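Local coordinates for protein LEOA (Escherichia coli, PDB 4AUR) that is a bacterial dynamin that probably binds and hydrolyses GTP, encoded by enterotoxigenic strains and probably linked to the heat-labile (LT) toxin, at residues A[54-58]-A[133-137]; A[370-374]-A[509-513]. All coordinates share one frame. Numbering follows the deposited sequence.

Contact 1 (A[54-58]-A[133-137]); sequences LRIAL and RYISE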
ATOM      1  N   LEU A  54     -11.049  18.160 -36.459  1.00 27.31           N
ATOM      2  CA  LEU A  54     -10.207  19.296 -36.091  1.00 25.97           C
ATOM      3  C   LEU A  54     -10.874  20.642 -36.325  1.00 25.75           C
ATOM      4  O   LEU A  54     -11.379  20.904 -37.394  1.00 26.94           O
ATOM      5  CB  LEU A  54      -8.907  19.275 -36.882  1.00 25.58           C
ATOM      6  CG  LEU A  54      -7.946  20.424 -36.611  1.00 25.67           C
ATOM      7  CD1 LEU A  54      -7.565  20.536 -35.149  1.00 25.94           C
ATOM      8  CD2 LEU A  54      -6.689  20.208 -37.417  1.00 27.70           C
ATOM      9  N   ARG A  55     -10.822  21.510 -35.325  1.00 25.96           N
ATOM     10  CA  ARG A  55     -11.454  22.816 -35.369  1.00 26.24           C
ATOM     11  C   ARG A  55     -10.465  23.885 -34.958  1.00 27.85           C
ATOM     12  O   ARG A  55      -9.834  23.783 -33.912  1.00 27.18           O
ATOM     13  CB  ARG A  55     -12.655  22.871 -34.439  1.00 25.94           C
ATOM     14  CG  ARG A  55     -13.339  24.219 -34.443  1.00 25.65           C
ATOM     15  CD  ARG A  55     -14.419  24.294 -33.392  1.00 24.79           C
ATOM     16  NE  ARG A  55     -15.572  23.523 -33.797  1.00 25.27           N
ATOM     17  CZ  ARG A  55     -16.568  23.188 -32.995  1.00 25.70           C
ATOM     18  NH1 ARG A  55     -16.562  23.560 -31.721  1.00 26.35           N
ATOM     19  NH2 ARG A  55     -17.576  22.467 -33.473  1.00 25.59           N
ATOM     20  N   ILE A  56     -10.352  24.917 -35.789  1.00 30.17           N
ATOM     21  CA  ILE A  56      -9.457  26.034 -35.533  1.00 31.24           C
ATOM     22  C   ILE A  56     -10.297  27.293 -35.462  1.00 30.75           C
ATOM     23  O   ILE A  56     -11.117  27.550 -36.343  1.00 32.58           O
ATOM     24  CB  ILE A  56      -8.429  26.213 -36.659  1.00 31.95           C
ATOM     25  CG1 ILE A  56      -7.853  24.878 -37.073  1.00 33.53           C
ATOM     26  CG2 ILE A  56      -7.283  27.106 -36.223  1.00 34.10           C
ATOM     27  CD1 ILE A  56      -8.565  24.277 -38.267  1.00 35.54           C
ATOM     28  N   ALA A  57     -10.109  28.080 -34.420  1.00 30.52           N
ATOM     29  CA  ALA A  57     -10.720  29.389 -34.382  1.00 30.60           C
ATOM     30  C   ALA A  57      -9.702  30.358 -34.925  1.00 31.93           C
ATOM     31  O   ALA A  57      -8.594  30.508 -34.387  1.00 32.15           O
ATOM     32  CB  ALA A  57     -11.116  29.759 -32.978  1.00 31.25           C
ATOM     33  N   LEU A  58     -10.069  30.991 -36.026  1.00 32.48           N
ATOM     34  CA  LEU A  58      -9.209  31.955 -36.661  1.00 32.55           C
ATOM     35  C   LEU A  58      -9.632  33.349 -36.255  1.00 30.62           C
ATOM     36  O   LEU A  58     -10.621  33.881 -36.751  1.00 27.34           O
ATOM     37  CB  LEU A  58      -9.292  31.799 -38.167  1.00 34.48           C
ATOM     38  CG  LEU A  58      -8.137  32.480 -38.881  1.00 34.88           C
ATOM     39  CD1 LEU A  58      -6.819  31.832 -38.496  1.00 34.49           C
ATOM     40  CD2 LEU A  58      -8.357  32.455 -40.382  1.00 37.51           C
ATOM     41  N   ARG A 133     -19.362  28.482 -26.814  1.00 29.19           N
ATOM     42  CA  ARG A 133     -19.188  27.024 -26.895  1.00 27.87           C
ATOM     43  C   ARG A 133     -18.333  26.601 -28.105  1.00 27.47           C
ATOM     44  O   ARG A 133     -17.507  25.715 -28.000  1.00 27.06           O
ATOM     45  CB  ARG A 133     -20.537  26.352 -26.944  1.00 28.59           C
ATOM     46  CG  ARG A 133     -20.557  24.836 -26.739  1.00 30.44           C
ATOM     47  CD  ARG A 133     -21.961  24.261 -26.894  1.00 30.52           C
ATOM     48  NE  ARG A 133     -22.960  25.286 -26.566  1.00 33.31           N
ATOM     49  CZ  ARG A 133     -24.103  25.491 -27.214  1.00 34.01           C
ATOM     50  NH1 ARG A 133     -24.468  24.718 -28.227  1.00 35.34           N
ATOM     51  NH2 ARG A 133     -24.896  26.479 -26.831  1.00 36.78           N
ATOM     52  N   TYR A 134     -18.513  27.229 -29.249  1.00 26.15           N
ATOM     53  CA  TYR A 134     -17.802  26.776 -30.430  1.00 27.42           C
ATOM     54  C   TYR A 134     -16.331  27.103 -30.322  1.00 27.55           C
ATOM     55  O   TYR A 134     -15.494  26.324 -30.749  1.00 28.86           O
ATOM     56  CB  TYR A 134     -18.414  27.358 -31.726  1.00 29.51           C
ATOM     57  CG  TYR A 134     -19.363  26.401 -32.417  1.00 29.01           C
ATOM     58  CD1 TYR A 134     -20.659  26.235 -31.974  1.00 29.27           C
ATOM     59  CD2 TYR A 134     -18.944  25.641 -33.505  1.00 30.41           C
ATOM     60  CE1 TYR A 134     -21.511  25.349 -32.595  1.00 30.50           C
ATOM     61  CE2 TYR A 134     -19.794  24.753 -34.132  1.00 29.99           C
ATOM     62  CZ  TYR A 134     -21.071  24.614 -33.675  1.00 30.79           C
ATOM     63  OH  TYR A 134     -21.918  23.735 -34.306  1.00 35.63           O
ATOM     64  N   ILE A 135     -15.995  28.240 -29.729  1.00 29.02           N
ATOM     65  CA  ILE A 135     -14.589  28.578 -29.538  1.00 27.64           C
ATOM     66  C   ILE A 135     -13.960  27.857 -28.340  1.00 27.35           C
ATOM     67  O   ILE A 135     -12.804  27.440 -28.416  1.00 26.80           O
ATOM     68  CB  ILE A 135     -14.383  30.088 -29.511  1.00 28.39           C
ATOM     69  CG1 ILE A 135     -14.583  30.611 -30.933  1.00 30.70           C
ATOM     70  CG2 ILE A 135     -12.965  30.433 -29.095  1.00 28.69           C
ATOM     71  CD1 ILE A 135     -14.919  32.082 -31.012  1.00 32.28           C
ATOM     72  N   SER A 136     -14.702  27.685 -27.251  1.00 26.01           N
ATOM     73  CA  SER A 136     -14.214  26.832 -26.181  1.00 26.21           C
ATOM     74  C   SER A 136     -13.803  25.477 -26.747  1.00 26.42           C
ATOM     75  O   SER A 136     -12.671  25.031 -26.539  1.00 25.90           O
ATOM     76  CB  SER A 136     -15.273  26.619 -25.106  1.00 26.22           C
ATOM     77  OG  SER A 136     -15.265  27.686 -24.190  1.00 27.59           O
ATOM     78  N   GLU A 137     -14.726  24.840 -27.475  1.00 26.91           N
ATOM     79  CA  GLU A 137     -14.543  23.464 -28.008  1.00 27.50           C
ATOM     80  C   GLU A 137     -13.741  23.407 -29.320  1.00 25.28           C
ATOM     81  O   GLU A 137     -13.937  22.513 -30.113  1.00 27.36           O
ATOM     82  CB  GLU A 137     -15.916  22.739 -28.169  1.00 28.02           C
ATOM     83  CG  GLU A 137     -16.541  22.306 -26.840  1.00 29.73           C
ATOM     84  CD  GLU A 137     -18.038  21.962 -26.898  1.00 30.22           C
ATOM     85  OE1 GLU A 137     -18.571  21.775 -28.019  1.00 30.67           O
ATOM     86  OE2 GLU A 137     -18.678  21.870 -25.801  1.00 25.64           O
TER
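A long polar side chain can cross from a sheet to the end of a helix, and Arg-55 illustrates how. It stands on strand 54-58 with its CA-to-CB bond directed at 133-137; chi1 and chi2 are both t, so the aliphatic part runs out nearly straight before chi3 (m) turns the guanidinium. From there NH1 gives a weak hydrogen bond to Tyr-134 O (3.1 Å, 135° at the hydrogen), and Arg-55 NH1 also lies 3.3 Å from Glu-137 O. Glu-137 is the first residue past the helix, where the backbone leaves helical angles and the last turn exposes its carbonyls. The strongest partner of the guanidinium, however, is Glu-105 on the adjoining strand 104-108, which forms a salt bridge with NE.

Such a strand, flanked by 104-108 and 140-146 in a mostly parallel sheet and leading into a probable P-loop with Lys-66, is the central element of a dynamin-type GTPase domain. Helix 129-136 covers one face of this sheet and enters strand 140-146 through a short loop, whose His-139 bonds to the Arg-55 backbone.

The CA-to-CB bond of Tyr-134 is directed sideways to strand 54-58, yet with chi1 off-well at -98° the ring end comes nearer, CE2 lying over one face of the guanidinium, 3.3 Å from Arg-55 NH2. Two residues along the strand, Ala-57 also faces the helix; its short side chain meets Ile-135 through a CB to CG1 approach of 4.1 Å. Ile-56, by contrast, points to the other face of the sheet, against Trp-73 of helix 66-74.

Contact 2 (A[370-374]-A[509-513]); sequences LHLRI and EPFED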
ATOM      1  N   LEU A 370      15.373 -35.973  52.511  1.00 25.90           N
ATOM      2  CA  LEU A 370      15.385 -36.409  51.148  1.00 23.61           C
ATOM      3  C   LEU A 370      14.316 -35.664  50.394  1.00 24.67           C
ATOM      4  O   LEU A 370      14.539 -35.167  49.302  1.00 27.00           O
ATOM      5  CB  LEU A 370      15.062 -37.881  51.091  1.00 22.74           C
ATOM      6  CG  LEU A 370      15.132 -38.463  49.702  1.00 22.52           C
ATOM      7  CD1 LEU A 370      16.522 -38.229  49.139  1.00 23.15           C
ATOM      8  CD2 LEU A 370      14.829 -39.935  49.766  1.00 22.21           C
ATOM      9  N   HIS A 371      13.140 -35.598  50.981  1.00 23.67           N
ATOM     10  CA  HIS A 371      12.024 -34.932  50.369  1.00 24.08           C
ATOM     11  C   HIS A 371      12.384 -33.492  49.954  1.00 23.79           C
ATOM     12  O   HIS A 371      12.228 -33.087  48.807  1.00 22.59           O
ATOM     13  CB  HIS A 371      10.853 -34.966  51.337  1.00 24.19           C
ATOM     14  CG  HIS A 371       9.801 -33.962  51.044  1.00 25.03           C
ATOM     15  ND1 HIS A 371       8.892 -34.119  50.020  1.00 26.94           N
ATOM     16  CD2 HIS A 371       9.498 -32.792  51.646  1.00 26.99           C
ATOM     17  CE1 HIS A 371       8.068 -33.086  50.007  1.00 28.04           C
ATOM     18  NE2 HIS A 371       8.419 -32.260  50.979  1.00 28.69           N
ATOM     19  N   LEU A 372      12.918 -32.733  50.884  1.00 23.96           N
ATOM     20  CA  LEU A 372      13.313 -31.380  50.584  1.00 23.34           C
ATOM     21  C   LEU A 372      14.312 -31.323  49.483  1.00 23.79           C
ATOM     22  O   LEU A 372      14.341 -30.333  48.785  1.00 25.57           O
ATOM     23  CB  LEU A 372      13.973 -30.715  51.778  1.00 23.33           C
ATOM     24  CG  LEU A 372      13.102 -30.484  52.977  1.00 23.13           C
ATOM     25  CD1 LEU A 372      13.896 -29.622  53.930  1.00 23.71           C
ATOM     26  CD2 LEU A 372      11.792 -29.838  52.570  1.00 23.80           C
ATOM     27  N   ARG A 373      15.183 -32.315  49.347  1.00 24.16           N
ATOM     28  CA  ARG A 373      16.175 -32.188  48.291  1.00 26.45           C
ATOM     29  C   ARG A 373      15.633 -32.606  46.930  1.00 25.69           C
ATOM     30  O   ARG A 373      15.899 -31.960  45.946  1.00 26.43           O
ATOM     31  CB  ARG A 373      17.546 -32.776  48.640  1.00 26.78           C
ATOM     32  CG  ARG A 373      17.625 -34.240  48.907  1.00 28.67           C
ATOM     33  CD  ARG A 373      19.016 -34.585  49.434  1.00 29.23           C
ATOM     34  NE  ARG A 373      20.041 -34.295  48.439  1.00 29.42           N
ATOM     35  CZ  ARG A 373      20.917 -35.164  47.947  1.00 30.46           C
ATOM     36  NH1 ARG A 373      20.958 -36.433  48.347  1.00 30.11           N
ATOM     37  NH2 ARG A 373      21.790 -34.740  47.038  1.00 32.38           N
ATOM     38  N   ILE A 374      14.819 -33.635  46.878  1.00 26.39           N
ATOM     39  CA  ILE A 374      14.047 -33.892  45.685  1.00 25.29           C
ATOM     40  C   ILE A 374      13.186 -32.676  45.318  1.00 26.79           C
ATOM     41  O   ILE A 374      13.110 -32.269  44.157  1.00 26.65           O
ATOM     42  CB  ILE A 374      13.141 -35.106  45.886  1.00 24.95           C
ATOM     43  CG1 ILE A 374      13.993 -36.365  46.009  1.00 24.71           C
ATOM     44  CG2 ILE A 374      12.103 -35.214  44.761  1.00 25.30           C
ATOM     45  CD1 ILE A 374      13.179 -37.636  46.203  1.00 25.46           C
ATOM     46  N   GLU A 509      10.749 -44.846  46.786  1.00 37.47           N
ATOM     47  CA  GLU A 509       9.372 -44.428  46.576  1.00 41.26           C
ATOM     48  C   GLU A 509       9.263 -43.046  45.931  1.00 40.71           C
ATOM     49  O   GLU A 509       8.671 -42.917  44.864  1.00 44.44           O
ATOM     50  CB  GLU A 509       8.570 -44.505  47.878  1.00 49.66           C
ATOM     51  CG  GLU A 509       7.218 -43.790  47.876  1.00 58.73           C
ATOM     52  CD  GLU A 509       6.351 -44.143  49.094  1.00 70.95           C
ATOM     53  OE1 GLU A 509       6.904 -44.349  50.217  1.00 71.07           O
ATOM     54  OE2 GLU A 509       5.104 -44.209  48.925  1.00 74.21           O
ATOM     55  N   PRO A 510       9.833 -42.009  46.556  1.00 35.43           N
ATOM     56  CA  PRO A 510       9.599 -40.675  46.033  1.00 34.35           C
ATOM     57  C   PRO A 510      10.074 -40.431  44.598  1.00 35.62           C
ATOM     58  O   PRO A 510       9.512 -39.574  43.892  1.00 35.54           O
ATOM     59  CB  PRO A 510      10.345 -39.774  47.014  1.00 35.97           C
ATOM     60  CG  PRO A 510      11.181 -40.675  47.853  1.00 36.28           C
ATOM     61  CD  PRO A 510      10.455 -41.966  47.881  1.00 36.30           C
ATOM     62  N   PHE A 511      11.083 -41.166  44.161  1.00 34.66           N
ATOM     63  CA  PHE A 511      11.546 -41.046  42.797  1.00 35.04           C
ATOM     64  C   PHE A 511      10.582 -41.766  41.858  1.00 37.54           C
ATOM     65  O   PHE A 511      10.172 -41.216  40.855  1.00 40.68           O
ATOM     66  CB  PHE A 511      12.950 -41.623  42.638  1.00 34.45           C
ATOM     67  CG  PHE A 511      14.003 -40.944  43.475  1.00 32.92           C
ATOM     68  CD1 PHE A 511      14.643 -39.818  43.029  1.00 32.32           C
ATOM     69  CD2 PHE A 511      14.387 -41.475  44.685  1.00 33.64           C
ATOM     70  CE1 PHE A 511      15.623 -39.205  43.787  1.00 31.16           C
ATOM     71  CE2 PHE A 511      15.375 -40.881  45.440  1.00 32.51           C
ATOM     72  CZ  PHE A 511      15.990 -39.736  44.993  1.00 31.71           C
ATOM     73  N   GLU A 512      10.200 -42.990  42.186  1.00 41.78           N
ATOM     74  CA  GLU A 512       9.337 -43.769  41.302  1.00 45.97           C
ATOM     75  C   GLU A 512       8.198 -42.910  40.774  1.00 45.19           C
ATOM     76  O   GLU A 512       7.910 -42.901  39.585  1.00 43.19           O
ATOM     77  CB  GLU A 512       8.775 -45.011  42.016  1.00 49.70           C
ATOM     78  CG  GLU A 512       9.614 -46.273  41.834  1.00 55.11           C
ATOM     79  CD  GLU A 512       9.502 -47.249  43.013  1.00 63.85           C
ATOM     80  OE1 GLU A 512       8.502 -47.169  43.767  1.00 61.06           O
ATOM     81  OE2 GLU A 512      10.420 -48.100  43.193  1.00 67.35           O
ATOM     82  N   ASP A 513       7.569 -42.171  41.671  1.00 47.30           N
ATOM     83  CA  ASP A 513       6.386 -41.413  41.338  1.00 50.42           C
ATOM     84  C   ASP A 513       6.717 -40.415  40.233  1.00 50.04           C
ATOM     85  O   ASP A 513       6.127 -40.434  39.148  1.00 53.57           O
ATOM     86  CB  ASP A 513       5.857 -40.707  42.585  1.00 54.67           C
ATOM     87  CG  ASP A 513       5.590 -41.679  43.752  1.00 60.21           C
ATOM     88  OD1 ASP A 513       5.749 -42.917  43.573  1.00 61.36           O
ATOM     89  OD2 ASP A 513       5.222 -41.199  44.852  1.00 64.44           O
TER
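Where two helices run in nearly the same direction, a few apolar side chains can fill the gap between them. Here the local axes of 370-374 and 509-513 approach to 11.1 Å at a signed crossing angle of -28°. The aromatic part is a CH-pi contact: Ile-374 CD1 sits over the face of the Phe-511 ring, 3.8 Å from its centroid and 15° off the normal; Leu-370 CD1 also reaches this ring, 4.4 Å from Phe-511 CZ. Aliphatic contacts complete the interface. Ile-374 CD1 also touches Pro-510 CB at 3.6 Å, so this methyl bridges both partners, while one turn earlier Leu-370 places CD2 4.2 Å from Pro-510 CG. Pro-510 has no amide hydrogen to give the preceding turn, and the helix is kinked here. Within the elongated helical region characteristic of dynamin-like proteins, the contact joins helix 368-408 to helix 489-518, and the long helix 275-343 packs against both, with Leu-339 on Leu-370 and Glu-336 on Phe-511.

Overall arrangement
The two contacts show how one chain can be closed into separate loops at widely separated places. From the N terminus, helices 3-30 and 38-51 lead into strand 54-60; contact 1 then closes a loop of 74 residues, tying this central strand to helix 129-136 in the GTPase domain. The chain completes the sheet and runs along helix 275-343 before contact 2 opens, enclosing 134 residues with 80 in helices and none in strands, and joining helices 368-408 and 489-518. The loops are in series, neither nested nor crossed. The centres of contacts 1 and 2 lie about 104 Å apart, on opposite sides of the chain's centre, as befits an elongated molecule with a probable nucleotide-binding part and a helical part.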